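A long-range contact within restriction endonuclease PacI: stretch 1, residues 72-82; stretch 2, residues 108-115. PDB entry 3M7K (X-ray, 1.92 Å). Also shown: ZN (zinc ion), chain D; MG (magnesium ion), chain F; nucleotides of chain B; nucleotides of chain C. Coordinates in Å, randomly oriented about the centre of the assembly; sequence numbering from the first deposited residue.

Stretch 1, residues 72-82: GFTSLHRTNPR
Stretch 2, residues 108-115: ACFICNRI

No direct hydrogen bond joins these stretches; apolar packing and two waters do the work, burying 361 Å² in all. Stretch 1 enters in helix, Gly72 to Thr74 at least, runs through a type I turn from Thr74 to His77, whose positive phi (53°/49°) redirects the chain, and continues extended through Arg78 and Thr79 to Pro81. Stretch 2 leaves a strand at Ala108 and is helical from Phe110 onward. Two pairs set the register: Phe73 CA to Cys109 CA at 7.1 Å and Arg78 CA to Phe110 CA at 8.4 Å.

Cys109 (chi1 p, phi/psi -73°/158°) is the N-cap. Its SG accepts from Cys112 N at 3.4 Å and binds zinc at 2.3 Å, while Cys112 SG (chi1 m) binds the same ion at 2.4 Å. Cys109 CB lies over a face of the Phe73 ring, 3.5 Å from Phe73 CD1. Phe73 (t, chi2 74°) points toward stretch 2, its flat ring offering Cys109 a face and Ile111 an edge.

Phe110 (t, chi2 37°) follows. Phe73 CZ reaches Phe110 N at 3.6 Å and Phe110 CB at 3.9 Å; the broad Phe110 ring takes DA2 C5' over one face, with Phe110 CE2 4.3 Å from Pro81 CD.

Ile111 points toward stretch 1, and its CG1-CD1 arm (m, t) meets three neighbours: CG1 lies 3.8 Å from Phe73 CE1, and CD1 4.0 Å from Leu76 CD1 (m, t) and 3.8 Å from Arg78 CD (m, m, m).

Asn113 is out of reach of stretch 1; its OD1 binds magnesium at 2.3 Å.

Arg114 (m, t, t) is long enough for its guanidinium to reach both waters, with NH2 3.8 Å from CG of compact Pro81 (C-gamma exo) and a face over DA8 N7. Water 1 donates to Thr79 O and accepts from Arg114 NH2, both 3.0 Å; water 2 links Thr79 O (2.8 Å) to Arg114 NH1 (3.2 Å).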

# COMPACT_ATOMS: atom_id res chain seq x y z
N GLY A 72 16.19 11.70 0.31
CA GLY A 72 14.79 12.15 0.39
C GLY A 72 13.94 11.14 1.14
O GLY A 72 13.20 11.49 2.07
N PHE A 73 14.06 9.87 0.78
CA PHE A 73 13.32 8.84 1.49
C PHE A 73 13.70 8.73 2.96
O PHE A 73 12.84 8.55 3.81
CB PHE A 73 13.46 7.48 0.81
CG PHE A 73 12.50 6.46 1.31
CD1 PHE A 73 11.15 6.53 0.95
CD2 PHE A 73 12.92 5.44 2.16
CE1 PHE A 73 10.23 5.59 1.42
CE2 PHE A 73 11.98 4.46 2.63
CZ PHE A 73 10.64 4.57 2.26
N THR A 74 14.99 8.81 3.26
CA THR A 74 15.47 8.82 4.63
C THR A 74 14.79 9.91 5.45
O THR A 74 14.45 9.69 6.60
CB THR A 74 17.02 8.95 4.67
OG1 THR A 74 17.59 7.89 3.91
CG2 THR A 74 17.58 8.91 6.11
N SER A 75 14.57 11.07 4.83
CA SER A 75 13.98 12.25 5.49
C SER A 75 12.49 12.06 5.78
O SER A 75 11.91 12.85 6.52
CB SER A 75 14.16 13.52 4.65
OG SER A 75 13.18 13.57 3.60
N LEU A 76 11.88 11.02 5.18
CA LEU A 76 10.50 10.70 5.51
C LEU A 76 10.38 10.01 6.87
O LEU A 76 9.29 9.92 7.42
CB LEU A 76 9.86 9.82 4.41
CG LEU A 76 9.58 10.54 3.09
CD1 LEU A 76 9.09 9.56 2.05
CD2 LEU A 76 8.55 11.63 3.32
N HIS A 77 11.49 9.47 7.38
CA HIS A 77 11.50 8.73 8.65
C HIS A 77 10.48 7.61 8.72
O HIS A 77 9.75 7.48 9.69
CB HIS A 77 11.35 9.71 9.81
CG HIS A 77 12.46 10.69 9.84
ND1 HIS A 77 13.72 10.36 10.28
CD2 HIS A 77 12.53 11.96 9.38
CE1 HIS A 77 14.52 11.40 10.13
NE2 HIS A 77 13.82 12.39 9.59
N ARG A 78 10.47 6.79 7.68
CA ARG A 78 9.64 5.60 7.64
C ARG A 78 10.30 4.54 8.50
O ARG A 78 11.52 4.54 8.63
CB ARG A 78 9.57 5.09 6.20
CG ARG A 78 9.03 6.12 5.20
CD ARG A 78 7.67 6.64 5.66
NE ARG A 78 6.73 5.54 5.76
CZ ARG A 78 5.53 5.60 6.34
NH1 ARG A 78 4.77 4.51 6.37
NH2 ARG A 78 5.10 6.73 6.88
N THR A 79 9.51 3.65 9.10
CA THR A 79 10.08 2.58 9.91
C THR A 79 9.91 1.23 9.26
O THR A 79 8.92 0.97 8.58
CB THR A 79 9.52 2.55 11.37
OG1 THR A 79 8.10 2.48 11.32
CG2 THR A 79 9.93 3.79 12.15
N ASN A 80 10.90 0.36 9.45
CA ASN A 80 10.80 -1.02 8.97
C ASN A 80 10.03 -1.93 9.95
O ASN A 80 9.64 -1.47 11.02
CB ASN A 80 12.18 -1.58 8.55
CG ASN A 80 13.15 -1.74 9.70
OD1 ASN A 80 12.79 -1.97 10.86
ND2 ASN A 80 14.44 -1.66 9.35
N PRO A 81 9.78 -3.21 9.59
CA PRO A 81 8.92 -4.01 10.47
C PRO A 81 9.47 -4.28 11.88
O PRO A 81 8.69 -4.63 12.78
CB PRO A 81 8.76 -5.32 9.68
CG PRO A 81 8.88 -4.89 8.24
CD PRO A 81 10.00 -3.87 8.30
N ARG A 82 10.78 -4.13 12.08
CA ARG A 82 11.35 -4.24 13.43
C ARG A 82 11.32 -2.90 14.16
O ARG A 82 11.72 -2.83 15.32
CB ARG A 82 12.78 -4.81 13.41
CG ARG A 82 12.93 -6.10 12.62
CD ARG A 82 12.06 -7.22 13.16
NE ARG A 82 12.33 -7.52 14.56
CZ ARG A 82 13.27 -8.36 14.99
NH1 ARG A 82 14.05 -9.01 14.13
NH2 ARG A 82 13.42 -8.56 16.29
N ALA A 108 13.52 0.36 -5.66
CA ALA A 108 12.26 0.93 -5.19
C ALA A 108 12.33 1.33 -3.71
O ALA A 108 12.88 0.59 -2.89
CB ALA A 108 11.09 -0.05 -5.43
N CYS A 109 11.73 2.47 -3.36
CA CYS A 109 11.62 2.85 -1.97
C CYS A 109 10.57 1.95 -1.33
O CYS A 109 9.73 1.35 -2.03
CB CYS A 109 11.24 4.34 -1.81
SG CYS A 109 9.47 4.79 -2.19
N PHE A 110 10.63 1.81 -0.02
CA PHE A 110 9.72 0.87 0.67
C PHE A 110 8.25 1.27 0.55
O PHE A 110 7.35 0.41 0.62
CB PHE A 110 10.13 0.74 2.14
CG PHE A 110 9.60 -0.50 2.83
CD1 PHE A 110 9.50 -1.72 2.16
CD2 PHE A 110 9.22 -0.45 4.18
CE1 PHE A 110 9.01 -2.85 2.79
CE2 PHE A 110 8.77 -1.60 4.86
CZ PHE A 110 8.66 -2.81 4.16
N ILE A 111 7.99 2.57 0.38
CA ILE A 111 6.61 3.02 0.15
C ILE A 111 6.07 2.47 -1.18
O ILE A 111 5.00 1.86 -1.21
CB ILE A 111 6.45 4.57 0.28
CG1 ILE A 111 6.54 4.98 1.76
CG2 ILE A 111 5.11 5.03 -0.34
CD1 ILE A 111 6.51 6.51 2.05
N CYS A 112 6.81 2.67 -2.27
CA CYS A 112 6.33 2.19 -3.57
C CYS A 112 6.33 0.66 -3.62
O CYS A 112 5.46 0.05 -4.23
CB CYS A 112 7.20 2.74 -4.71
SG CYS A 112 6.96 4.50 -4.97
N ASN A 113 7.34 0.05 -3.01
CA ASN A 113 7.41 -1.41 -3.02
C ASN A 113 6.15 -2.01 -2.39
O ASN A 113 5.57 -2.97 -2.93
CB ASN A 113 8.70 -1.93 -2.30
CG ASN A 113 9.34 -3.11 -3.03
OD1 ASN A 113 8.75 -3.68 -3.97
ND2 ASN A 113 10.54 -3.47 -2.63
N ARG A 114 5.74 -1.47 -1.24
CA ARG A 114 4.54 -1.98 -0.54
C ARG A 114 3.27 -1.66 -1.31
O ARG A 114 2.35 -2.48 -1.36
CB ARG A 114 4.44 -1.41 0.86
CG ARG A 114 5.33 -2.18 1.83
CD ARG A 114 4.83 -1.93 3.19
NE ARG A 114 5.35 -2.79 4.22
CZ ARG A 114 5.67 -2.33 5.44
NH1 ARG A 114 5.59 -1.03 5.68
NH2 ARG A 114 6.09 -3.16 6.40
N ILE A 115 3.22 -0.46 -1.88
CA ILE A 115 2.04 -0.09 -2.70
C ILE A 115 1.82 -1.03 -3.88
O ILE A 115 0.71 -1.58 -4.06
CB ILE A 115 2.12 1.40 -3.14
CG1 ILE A 115 1.94 2.26 -1.88
CG2 ILE A 115 1.06 1.72 -4.22
CD1 ILE A 115 2.20 3.77 -2.09
ZN ZN D . 9.10 5.30 -4.43
MG MG F . 8.18 -5.69 -5.01
P DA B 8 3.12 -4.91 10.73
OP1 DA B 8 2.67 -4.62 12.11
OP2 DA B 8 2.22 -5.58 9.76
O5' DA B 8 3.61 -3.54 10.06
C5' DA B 8 4.63 -2.74 10.67
C4' DA B 8 4.23 -1.29 10.54
O4' DA B 8 4.16 -0.95 9.13
C3' DA B 8 2.86 -0.95 11.12
O3' DA B 8 3.01 0.32 11.76
C2' DA B 8 1.96 -0.89 9.88
C1' DA B 8 2.91 -0.36 8.82
N9 DA B 8 2.59 -0.81 7.46
C8 DA B 8 2.59 -2.11 7.04
N7 DA B 8 2.27 -2.26 5.76
C5 DA B 8 2.06 -0.95 5.32
C6 DA B 8 1.70 -0.48 4.05
N6 DA B 8 1.49 -1.32 2.99
N1 DA B 8 1.54 0.86 3.92
C2 DA B 8 1.77 1.67 4.99
N3 DA B 8 2.11 1.31 6.24
C4 DA B 8 2.24 -0.04 6.34
P DA C 2 13.28 -2.88 1.55
OP1 DA C 2 12.94 -1.50 1.14
OP2 DA C 2 14.44 -3.57 0.92
O5' DA C 2 13.47 -2.98 3.13
C5' DA C 2 12.92 -1.95 3.99
C4' DA C 2 13.67 -1.88 5.31
O4' DA C 2 13.44 -3.10 6.06
C3' DA C 2 15.18 -1.77 5.23
O3' DA C 2 15.66 -0.94 6.32
C2' DA C 2 15.69 -3.21 5.34
C1' DA C 2 14.63 -3.86 6.24
N9 DA C 2 14.25 -5.23 5.91
C8 DA C 2 14.55 -5.99 4.81
N7 DA C 2 14.04 -7.21 4.82
C5 DA C 2 13.34 -7.24 6.01
C6 DA C 2 12.54 -8.24 6.62
N6 DA C 2 12.34 -9.44 6.05
N1 DA C 2 11.97 -7.96 7.82
C2 DA C 2 12.18 -6.76 8.37
N3 DA C 2 12.91 -5.73 7.89
C4 DA C 2 13.46 -6.05 6.69
O HOH W 1 7.12 -1.47 8.61
O HOH W 2 6.39 1.45 7.54
O HOH W 3 5.94 -4.92 -4.96
O HOH W 4 7.72 -7.54 -6.30